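Long-range contact in 4-hydroxybenzoyl-CoA thioesterase (Pseudomonas sp. CBS3, PDB 1LO7), which hydrolyses 4-hydroxybenzoyl-CoA to 4-hydroxybenzoate and coenzyme A, the last step in breaking down 4-chlorobenzoate: residues A[8-13]-A[75-80]. Residues are numbered along the deposited sequence; the frame is centred on the assembly and turned at random.
Sequences QQRIEF and DDVLTI. With 4CO (4-hydroxyphenacyl coenzyme A), chain B.
Gln-8 meets Thr-79 in a non-hydrogen-bonded antiparallel pair, and its extended side chain carries OE1 within 3.2 Å of Thr-79 OG1, at most a weak hydrogen bond, and past Val-77 CG1. Gln-9 is the hydrogen-bonded partner of Leu-78: its N lies 2.9 Å from Leu-78 O, and its O accepts Leu-78 N. Its side chain turns away from 75-80, and NE2 donates to Arg-10 O. Arg-10 CG, anti to the backbone N (chi1 -160°), lies against Val-77 CG2 at 3.9 Å, and the chain bends at chi3. Its NH2 bonds to Glu-12 OE2 at 2.8 Å, on the syn lone pair. An alanine here would probably leave Glu-12 OE2 without its salt-bridge mate and open a gap beside Val-77 CG2. Beyond the strand pairing, Ile-11 N donates to Asp-76 O at 3.0 Å, and Asp-75 N donates nearly straight (174°) to Ile-11 O. Ile-11 CD1 packs 3.8 Å from Leu-78 CG. Phe-13 puts one ring face over the ligand hydroxyl O2B, while Arg-36 of the second subunit bridges Glu-12 and Asp-75. In this hot dog fold, strand 4-10 borders strand 77-87, whose other neighbour is strand 91-101, and Trp-30 of helix 25-41 packs on Gln-9, Ile-11 and Leu-78.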
# COMPACT_ATOMS: atom_id res chain seq x y z
N GLN A 8 -2.12 -19.06 2.89
CA GLN A 8 -0.75 -18.66 3.14
C GLN A 8 -0.44 -17.32 2.53
O GLN A 8 -1.05 -16.91 1.53
CB GLN A 8 0.24 -19.72 2.67
CG GLN A 8 0.04 -21.02 3.48
CD GLN A 8 1.27 -21.91 3.53
OE1 GLN A 8 1.75 -22.22 4.62
NE2 GLN A 8 1.76 -22.33 2.36
N GLN A 9 0.52 -16.64 3.16
CA GLN A 9 0.94 -15.33 2.71
C GLN A 9 2.45 -15.11 2.94
O GLN A 9 2.96 -15.16 4.07
CB GLN A 9 0.04 -14.25 3.35
CG GLN A 9 0.52 -12.84 2.93
CD GLN A 9 0.37 -12.67 1.43
OE1 GLN A 9 -0.73 -12.90 0.94
NE2 GLN A 9 1.46 -12.33 0.71
N ARG A 10 3.22 -14.87 1.85
CA ARG A 10 4.65 -14.66 2.00
C ARG A 10 4.89 -13.19 2.24
O ARG A 10 4.23 -12.36 1.62
CB ARG A 10 5.53 -15.20 0.89
CG ARG A 10 6.98 -15.36 1.40
CD ARG A 10 7.99 -15.88 0.37
NE ARG A 10 8.13 -14.98 -0.79
CZ ARG A 10 8.27 -15.36 -2.08
NH1 ARG A 10 8.33 -16.64 -2.47
NH2 ARG A 10 8.37 -14.42 -3.02
N ILE A 11 5.79 -12.88 3.14
CA ILE A 11 6.06 -11.48 3.46
C ILE A 11 7.19 -11.03 2.56
O ILE A 11 8.18 -11.75 2.43
CB ILE A 11 6.45 -11.30 4.92
CG1 ILE A 11 5.30 -11.76 5.85
CG2 ILE A 11 6.85 -9.82 5.16
CD1 ILE A 11 5.67 -11.78 7.37
N GLU A 12 7.01 -9.85 1.99
CA GLU A 12 7.96 -9.29 1.07
C GLU A 12 8.80 -8.18 1.69
O GLU A 12 8.42 -7.61 2.68
CB GLU A 12 7.23 -8.82 -0.21
CG GLU A 12 6.62 -9.99 -1.04
CD GLU A 12 7.65 -11.03 -1.47
OE1 GLU A 12 8.86 -10.84 -1.55
OE2 GLU A 12 7.13 -12.19 -1.81
N PHE A 13 9.94 -7.87 1.08
CA PHE A 13 10.81 -6.85 1.58
C PHE A 13 10.07 -5.51 1.74
O PHE A 13 10.22 -4.82 2.75
CB PHE A 13 11.92 -6.70 0.53
CG PHE A 13 12.94 -5.65 0.77
CD1 PHE A 13 13.99 -5.92 1.63
CD2 PHE A 13 12.87 -4.41 0.14
CE1 PHE A 13 14.97 -4.95 1.82
CE2 PHE A 13 13.84 -3.43 0.32
CZ PHE A 13 14.90 -3.71 1.18
N ASP A 75 10.31 -13.00 3.83
CA ASP A 75 10.64 -14.41 3.61
C ASP A 75 9.89 -15.30 4.56
O ASP A 75 9.77 -16.50 4.33
CB ASP A 75 12.09 -14.77 3.43
CG ASP A 75 12.62 -14.16 2.15
OD1 ASP A 75 12.00 -14.15 1.10
OD2 ASP A 75 13.74 -13.56 2.31
N ASP A 76 9.35 -14.73 5.63
CA ASP A 76 8.55 -15.55 6.50
C ASP A 76 7.24 -15.89 5.75
O ASP A 76 6.66 -15.06 5.04
CB ASP A 76 8.12 -14.84 7.84
CG ASP A 76 9.27 -14.66 8.80
OD1 ASP A 76 10.30 -15.26 8.64
OD2 ASP A 76 9.05 -13.78 9.74
N VAL A 77 6.79 -17.13 5.91
CA VAL A 77 5.57 -17.55 5.29
C VAL A 77 4.52 -17.62 6.40
O VAL A 77 4.65 -18.43 7.31
CB VAL A 77 5.71 -18.90 4.58
CG1 VAL A 77 4.33 -19.42 4.19
CG2 VAL A 77 6.58 -18.70 3.34
N LEU A 78 3.50 -16.77 6.31
CA LEU A 78 2.46 -16.78 7.30
C LEU A 78 1.33 -17.71 6.91
O LEU A 78 1.01 -17.89 5.74
CB LEU A 78 1.85 -15.37 7.46
CG LEU A 78 2.84 -14.24 7.74
CD1 LEU A 78 2.07 -12.93 7.64
CD2 LEU A 78 3.34 -14.37 9.16
N THR A 79 0.70 -18.28 7.95
CA THR A 79 -0.44 -19.12 7.74
C THR A 79 -1.60 -18.40 8.41
O THR A 79 -1.50 -18.07 9.60
CB THR A 79 -0.25 -20.52 8.30
OG1 THR A 79 0.69 -21.19 7.49
CG2 THR A 79 -1.57 -21.25 8.18
N ILE A 80 -2.64 -18.12 7.64
CA ILE A 80 -3.81 -17.45 8.19
C ILE A 80 -5.02 -18.42 8.28
O ILE A 80 -5.36 -19.07 7.27
CB ILE A 80 -4.17 -16.22 7.38
CG1 ILE A 80 -2.90 -15.41 7.12
CG2 ILE A 80 -5.25 -15.41 8.14
CD1 ILE A 80 -3.18 -14.12 6.35
N1A 4CO B . 19.13 5.13 -16.32
C2A 4CO B . 20.02 4.12 -16.56
N3A 4CO B . 21.02 3.75 -15.80
C4A 4CO B . 21.10 4.49 -14.67
C5A 4CO B . 20.29 5.54 -14.31
C6A 4CO B . 19.24 5.87 -15.19
N6A 4CO B . 18.39 6.84 -14.95
N7A 4CO B . 20.68 6.08 -13.09
C8A 4CO B . 21.75 5.36 -12.73
N9A 4CO B . 22.05 4.40 -13.66
C1D 4CO B . 23.20 3.48 -13.67
C2D 4CO B . 24.51 4.20 -13.94
O2D 4CO B . 24.68 4.47 -15.34
C3D 4CO B . 25.48 3.14 -13.48
O3D 4CO B . 25.43 2.02 -14.33
P3D 4CO B . 26.74 1.36 -14.92
O7A 4CO B . 27.11 2.13 -16.09
O8A 4CO B . 27.80 1.35 -13.91
O9A 4CO B . 26.37 -0.10 -15.32
C4D 4CO B . 24.78 2.71 -12.20
O4D 4CO B . 23.37 3.05 -12.37
C5D 4CO B . 25.32 3.24 -10.90
O5D 4CO B . 25.05 4.65 -10.86
P1A 4CO B . 26.23 5.63 -10.47
O1A 4CO B . 25.67 6.96 -10.75
O2A 4CO B . 27.45 5.37 -11.21
O3A 4CO B . 26.58 5.44 -9.00
P2A 4CO B . 26.03 6.16 -7.68
O4A 4CO B . 26.59 5.41 -6.54
O5A 4CO B . 26.53 7.53 -7.66
O6A 4CO B . 24.39 6.38 -7.69
CBP 4CO B . 22.45 5.58 -6.67
CCP 4CO B . 23.60 5.23 -7.62
CDP 4CO B . 22.98 6.01 -5.29
CEP 4CO B . 21.48 4.41 -6.57
CAP 4CO B . 21.74 6.87 -7.11
OAP 4CO B . 21.26 6.73 -8.45
C9P 4CO B . 20.43 7.05 -6.35
O9P 4CO B . 20.44 7.26 -5.16
N8P 4CO B . 19.20 6.88 -7.10
C7P 4CO B . 18.01 6.85 -6.23
C6P 4CO B . 17.66 5.41 -5.81
C5P 4CO B . 16.24 5.41 -5.22
O5P 4CO B . 15.91 6.13 -4.28
N4P 4CO B . 15.36 4.47 -5.88
C3P 4CO B . 13.97 4.51 -5.46
C2P 4CO B . 13.78 3.86 -4.11
S1P 4CO B . 14.84 2.45 -3.81
O1B 4CO B . 12.32 0.41 -3.38
C1B 4CO B . 13.45 0.37 -2.92
C2B 4CO B . 14.20 -0.89 -2.94
C3B 4CO B . 15.50 -0.92 -2.38
C4B 4CO B . 16.21 -2.12 -2.38
C5B 4CO B . 15.62 -3.29 -2.90
O2B 4CO B . 16.30 -4.52 -2.84
C6B 4CO B . 14.32 -3.23 -3.47
C7B 4CO B . 13.60 -2.02 -3.49
CB 4CO B . 14.10 1.59 -2.37